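Local coordinates for inactive glucansucrase (Lactobacillus reuteri, PDB 5JBD), which is an inactive glucansucrase of glycoside hydrolase family 70 that binds a calcium ion, at residues Ala512-Gly517 / Gly536-Val541; Arg566-Thr571 / Leu613-Pro618. All blocks are in the same frame, centred on the assembly; numbering follows the deposited sequence.

Interaction 1: Ala512-Gly517 / Gly536-Val541; sequences ASVRYG and GMAVLV
Ser513 and Val539 face each other across a strand pair that runs antiparallel, with an angle of 168° between strands 512-515 and 537-541. They make a hydrogen-bonded pair, in which Ser513 N gives its hydrogen to Val539 O over 2.8 Å and Val539 N bonds back to Ser513 O over 2.8 Å. Two residues on, the pattern recurs: Arg515 N reaches Met537 O at 2.8 Å, and Met537 N reaches Arg515 O at 3.0 Å. Ala512 with Leu540 and Val514 with Ala538 are the non-hydrogen-bonded pairs. At the loop end Gly536 CA comes within 3.1 Å of Arg515 O, just where a CB would point, and its positive phi of 102° would itself press a CB against the preceding carbonyl O.

On one face the paired side chains Ala512, Val514, Ala538 and Leu540 are all apolar. Here Ala512 CB meets Leu540 CD1 at 4.0 Å, and Val514 CG2 lies 4.2 Å from Ala538 CB. Val514 holds CG1 anti to the backbone N (chi1 170°), 3.8 Å from Met537 O. The other face carries Ser513, Arg515, Met537 and Val539. Arg515, bent at chi2 and chi3, leads its guanidinium away from the partner strand to the carbonyls of Gly499 and Ser455, while Ser513 OG bonds to Gln501.

The pair lies inside an antiparallel sheet, consistent with the all-beta C domain of family 70 proteins, with strand 501-505 beyond 510-515 and strand 612-618 beyond 537-542. Ile554 of strand 550-555 covers the apolar face, and helix 446-455 packs on Val539.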
loop_
_atom_site.group_PDB
_atom_site.type_symbol
_atom_site.label_atom_id
_atom_site.label_comp_id
_atom_site.label_asym_id
_atom_site.label_seq_id
_atom_site.Cartn_x
_atom_site.Cartn_y
_atom_site.Cartn_z
ATOM N N ALA A 512 28.220 19.494 12.235
ATOM C CA ALA A 512 27.780 20.681 11.502
ATOM C C ALA A 512 27.590 20.297 10.043
ATOM O O ALA A 512 28.497 19.705 9.419
ATOM C CB ALA A 512 28.804 21.801 11.636
ATOM N N SER A 513 26.388 20.553 9.528
ATOM C CA SER A 513 26.055 20.358 8.114
ATOM C C SER A 513 25.863 21.741 7.516
ATOM O O SER A 513 24.974 22.472 7.938
ATOM C CB SER A 513 24.787 19.530 7.959
ATOM O OG SER A 513 24.546 19.259 6.593
ATOM N N VAL A 514 26.743 22.097 6.576
ATOM C CA VAL A 514 26.823 23.444 6.034
ATOM C C VAL A 514 26.513 23.410 4.543
ATOM O O VAL A 514 27.077 22.575 3.824
ATOM C CB VAL A 514 28.228 24.051 6.247
ATOM C CG1 VAL A 514 28.394 25.360 5.482
ATOM C CG2 VAL A 514 28.468 24.303 7.744
ATOM N N ARG A 515 25.650 24.320 4.096
ATOM C CA ARG A 515 25.465 24.599 2.669
ATOM C C ARG A 515 26.082 25.949 2.338
ATOM O O ARG A 515 25.896 26.914 3.079
ATOM C CB ARG A 515 23.975 24.541 2.295
ATOM C CG ARG A 515 23.314 23.178 2.542
ATOM C CD ARG A 515 23.935 22.055 1.710
ATOM N NE ARG A 515 23.772 22.279 0.270
ATOM C CZ ARG A 515 22.653 22.059 -0.428
ATOM N NH1 ARG A 515 21.558 21.594 0.163
ATOM N NH2 ARG A 515 22.628 22.315 -1.745
ATOM N N TYR A 516 26.845 26.016 1.250
ATOM C CA TYR A 516 27.668 27.211 0.979
ATOM C C TYR A 516 26.929 28.333 0.255
ATOM O O TYR A 516 27.421 29.460 0.240
ATOM C CB TYR A 516 28.958 26.836 0.223
ATOM C CG TYR A 516 29.854 25.941 1.039
ATOM C CD1 TYR A 516 30.507 26.431 2.171
ATOM C CD2 TYR A 516 30.040 24.611 0.708
ATOM C CE1 TYR A 516 31.299 25.614 2.967
ATOM C CE2 TYR A 516 30.867 23.790 1.477
ATOM C CZ TYR A 516 31.488 24.299 2.607
ATOM O OH TYR A 516 32.301 23.500 3.385
ATOM N N GLY A 517 25.757 28.042 -0.319
ATOM C CA GLY A 517 24.927 29.066 -0.966
ATOM C C GLY A 517 24.836 28.895 -2.476
ATOM O O GLY A 517 25.642 28.182 -3.093
ATOM N N GLY A 536 23.019 30.053 1.779
ATOM C CA GLY A 536 23.729 29.064 2.587
ATOM C C GLY A 536 23.110 28.927 3.978
ATOM O O GLY A 536 22.235 29.695 4.370
ATOM N N MET A 537 23.576 27.931 4.721
ATOM C CA MET A 537 22.983 27.561 6.019
ATOM C C MET A 537 23.971 26.691 6.802
ATOM O O MET A 537 24.758 25.951 6.215
ATOM C CB MET A 537 21.642 26.809 5.798
ATOM C CG MET A 537 20.921 26.313 7.061
ATOM S SD MET A 537 19.429 25.323 6.745
ATOM C CE MET A 537 18.229 26.616 6.450
ATOM N N ALA A 538 23.921 26.805 8.129
ATOM C CA ALA A 538 24.591 25.868 9.030
ATOM C C ALA A 538 23.543 25.201 9.905
ATOM O O ALA A 538 22.736 25.876 10.543
ATOM C CB ALA A 538 25.614 26.589 9.891
ATOM N N VAL A 539 23.560 23.871 9.916
ATOM C CA VAL A 539 22.715 23.060 10.776
ATOM C C VAL A 539 23.610 22.285 11.765
ATOM O O VAL A 539 24.475 21.515 11.351
ATOM C CB VAL A 539 21.882 22.083 9.930
ATOM C CG1 VAL A 539 21.116 21.097 10.809
ATOM C CG2 VAL A 539 20.933 22.860 9.031
ATOM N N LEU A 540 23.384 22.496 13.055
ATOM C CA LEU A 540 24.146 21.846 14.131
ATOM C C LEU A 540 23.248 20.833 14.809
ATOM O O LEU A 540 22.212 21.205 15.350
ATOM C CB LEU A 540 24.635 22.875 15.153
ATOM C CG LEU A 540 25.991 23.518 14.891
ATOM C CD1 LEU A 540 26.084 24.095 13.491
ATOM C CD2 LEU A 540 26.289 24.584 15.937
ATOM N N VAL A 541 23.655 19.566 14.799
ATOM C CA VAL A 541 22.882 18.504 15.393
ATOM C C VAL A 541 23.752 17.599 16.257
ATOM O O VAL A 541 24.762 17.073 15.782
ATOM C CB VAL A 541 22.207 17.664 14.297
ATOM C CG1 VAL A 541 21.495 16.459 14.903
ATOM C CG2 VAL A 541 21.241 18.533 13.512
#

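Interaction 2: Arg566-Thr571 / Leu613-Pro618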
loop_
_atom_site.group_PDB
_atom_site.type_symbol
_atom_site.label_atom_id
_atom_site.label_comp_id
_atom_site.label_asym_id
_atom_site.label_seq_id
_atom_site.Cartn_x
_atom_site.Cartn_y
_atom_site.Cartn_z
ATOM N N ARG A 566 21.744 35.034 11.366
ATOM C CA ARG A 566 20.608 35.036 12.263
ATOM C C ARG A 566 20.436 33.665 12.903
ATOM O O ARG A 566 20.546 32.634 12.234
ATOM C CB ARG A 566 19.325 35.406 11.489
ATOM C CG ARG A 566 18.096 35.526 12.381
ATOM C CD ARG A 566 16.953 36.258 11.691
ATOM N NE ARG A 566 16.289 35.446 10.661
ATOM C CZ ARG A 566 15.181 34.706 10.827
ATOM N NH1 ARG A 566 14.557 34.614 12.006
ATOM N NH2 ARG A 566 14.679 34.040 9.789
ATOM N N ASN A 567 20.107 33.677 14.187
ATOM C CA ASN A 567 19.830 32.478 14.962
ATOM C C ASN A 567 18.406 32.016 14.645
ATOM O O ASN A 567 17.444 32.376 15.337
ATOM C CB ASN A 567 19.980 32.807 16.457
ATOM C CG ASN A 567 19.983 31.579 17.343
ATOM O OD1 ASN A 567 19.665 30.484 16.915
ATOM N ND2 ASN A 567 20.355 31.773 18.614
ATOM N N LEU A 568 18.273 31.209 13.599
ATOM C CA LEU A 568 16.953 30.753 13.146
ATOM C C LEU A 568 16.265 29.840 14.155
ATOM O O LEU A 568 15.084 30.029 14.468
ATOM C CB LEU A 568 17.061 30.017 11.815
ATOM C CG LEU A 568 15.722 29.704 11.122
ATOM C CD1 LEU A 568 15.218 30.933 10.389
ATOM C CD2 LEU A 568 15.890 28.554 10.151
ATOM N N ILE A 569 16.984 28.822 14.611
ATOM C CA ILE A 569 16.502 27.910 15.650
ATOM C C ILE A 569 17.647 27.644 16.620
ATOM O O ILE A 569 18.759 27.371 16.188
ATOM C CB ILE A 569 16.037 26.550 15.078
ATOM C CG1 ILE A 569 14.927 26.746 14.034
ATOM C CG2 ILE A 569 15.564 25.625 16.206
ATOM C CD1 ILE A 569 14.490 25.467 13.347
ATOM N N ASP A 570 17.353 27.686 17.918
ATOM C CA ASP A 570 18.302 27.305 18.968
ATOM C C ASP A 570 17.541 26.485 20.015
ATOM O O ASP A 570 16.307 26.540 20.082
ATOM C CB ASP A 570 18.949 28.554 19.589
ATOM C CG ASP A 570 20.366 28.301 20.159
ATOM O OD1 ASP A 570 20.762 27.136 20.378
ATOM O OD2 ASP A 570 21.078 29.299 20.415
ATOM N N THR A 571 18.276 25.716 20.814
ATOM C CA THR A 571 17.678 24.837 21.824
ATOM C C THR A 571 17.660 25.530 23.199
ATOM O O THR A 571 18.625 26.207 23.565
ATOM C CB THR A 571 18.430 23.488 21.885
ATOM O OG1 THR A 571 18.471 22.904 20.572
ATOM C CG2 THR A 571 17.762 22.521 22.820
ATOM N N LEU A 613 20.102 21.027 18.877
ATOM C CA LEU A 613 19.728 21.527 17.546
ATOM C C LEU A 613 20.002 23.020 17.452
ATOM O O LEU A 613 19.568 23.795 18.317
ATOM C CB LEU A 613 18.240 21.249 17.224
ATOM C CG LEU A 613 17.733 21.780 15.863
ATOM C CD1 LEU A 613 18.540 21.207 14.689
ATOM C CD2 LEU A 613 16.247 21.501 15.688
ATOM N N GLY A 614 20.718 23.424 16.402
ATOM C CA GLY A 614 20.899 24.839 16.080
ATOM C C GLY A 614 20.894 25.061 14.575
ATOM O O GLY A 614 21.449 24.252 13.842
ATOM N N VAL A 615 20.299 26.161 14.117
ATOM C CA VAL A 615 20.303 26.509 12.695
ATOM C C VAL A 615 20.591 27.998 12.481
ATOM O O VAL A 615 19.937 28.863 13.117
ATOM C CB VAL A 615 18.964 26.127 12.028
ATOM C CG1 VAL A 615 19.037 26.376 10.516
ATOM C CG2 VAL A 615 18.631 24.676 12.328
ATOM N N TRP A 616 21.541 28.288 11.586
ATOM C CA TRP A 616 21.982 29.665 11.281
ATOM C C TRP A 616 21.818 29.972 9.803
ATOM O O TRP A 616 22.192 29.147 8.961
ATOM C CB TRP A 616 23.460 29.862 11.663
ATOM C CG TRP A 616 23.673 29.687 13.138
ATOM C CD1 TRP A 616 23.962 28.535 13.791
ATOM C CD2 TRP A 616 23.532 30.693 14.140
ATOM N NE1 TRP A 616 24.035 28.759 15.145
ATOM C CE2 TRP A 616 23.773 30.080 15.386
ATOM C CE3 TRP A 616 23.222 32.065 14.103
ATOM C CZ2 TRP A 616 23.719 30.784 16.593
ATOM C CZ3 TRP A 616 23.172 32.771 15.312
ATOM C CH2 TRP A 616 23.411 32.123 16.538
ATOM N N VAL A 617 21.284 31.156 9.495
ATOM C CA VAL A 617 21.157 31.635 8.108
ATOM C C VAL A 617 21.599 33.092 7.976
ATOM O O VAL A 617 21.519 33.844 8.944
ATOM C CB VAL A 617 19.708 31.494 7.559
ATOM C CG1 VAL A 617 19.309 30.030 7.499
ATOM C CG2 VAL A 617 18.700 32.296 8.373
ATOM N N PRO A 618 22.042 33.498 6.780
ATOM C CA PRO A 618 22.401 34.908 6.602
ATOM C C PRO A 618 21.276 35.904 6.933
ATOM O O PRO A 618 20.108 35.637 6.670
ATOM C CB PRO A 618 22.765 34.995 5.111
ATOM C CG PRO A 618 23.209 33.605 4.754
ATOM C CD PRO A 618 22.346 32.698 5.575
HETATM O O HOH W 1 17.513 35.942 7.684
#
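A classic beta bulge marks this antiparallel pair, where Leu568 and Ile569 both face the single residue Val615. Val615 O receives two weak bonds, from Leu568 N at 2.9 Å and from Ile569 N at 3.3 Å, while Val615 N gives a sounder one to Ile569 O at 2.9 Å. Just ahead of the bulge an inverse gamma turn is centred on Asn567. On the N-terminal side of the bulge the pairing is regular: Asn567 with Trp616 is a non-hydrogen-bonded pair and Arg566 with Val617 a hydrogen-bonded one, with Arg566 N 2.7 Å from Val617 O.

Leu568 runs alongside Val615 with both side chains directed to the same side, Leu568 CD2 at 3.8 Å from Val615 CG1; with Ile569 and Val617 it lies against helix 483-496. On the opposite face of the sheet Trp616 keeps CG anti to its carbonyl carbon (chi1 -63°), and its six-membered ring spreads across Asn567, whose CA sits over one ring face, 3.4 Å from Trp616 CZ3. The Asn567 amide is only 25° from parallel to that ring. Its ND2 donates to Asp570 OD2 at 3.1 Å, on the anti side of the carboxylate, and also to Pro586 O. Ser583 OG and Asn585 ND2 bond to the same OD2, giving it three partners, while Asp570 OD1 takes Thr571 N.

A water joins Arg566 NE to Pro618 O at one end. At the other, Thr571 turns OG1 beside its own backbone N (chi1 -54°) and donates to Leu613 O over 2.7 Å, in the carbonyl plane and on a lone pair.

Overall arrangement
From the N terminus, strand 510-515 comes first, and interaction 1 closes a loop of 18 residues without helix or strand as 537-542 returns beside it. The chain then runs through 550-555 to strand 564-571, and a longer excursion containing strands 576-577, 588-590 and 596-605 ends when 612-618 pairs with it in interaction 2. The two closures follow in series, neither nested nor crossed. They become one sheet because 537-542 also neighbours 612-618: Leu540 N and Gly614 O, 2.7 Å apart, probably bond, giving the order 510-515, 537-542, 612-618, 564-571. Helix 446-455 packs on this sheet at interaction 1 and helix 483-496 at interaction 2.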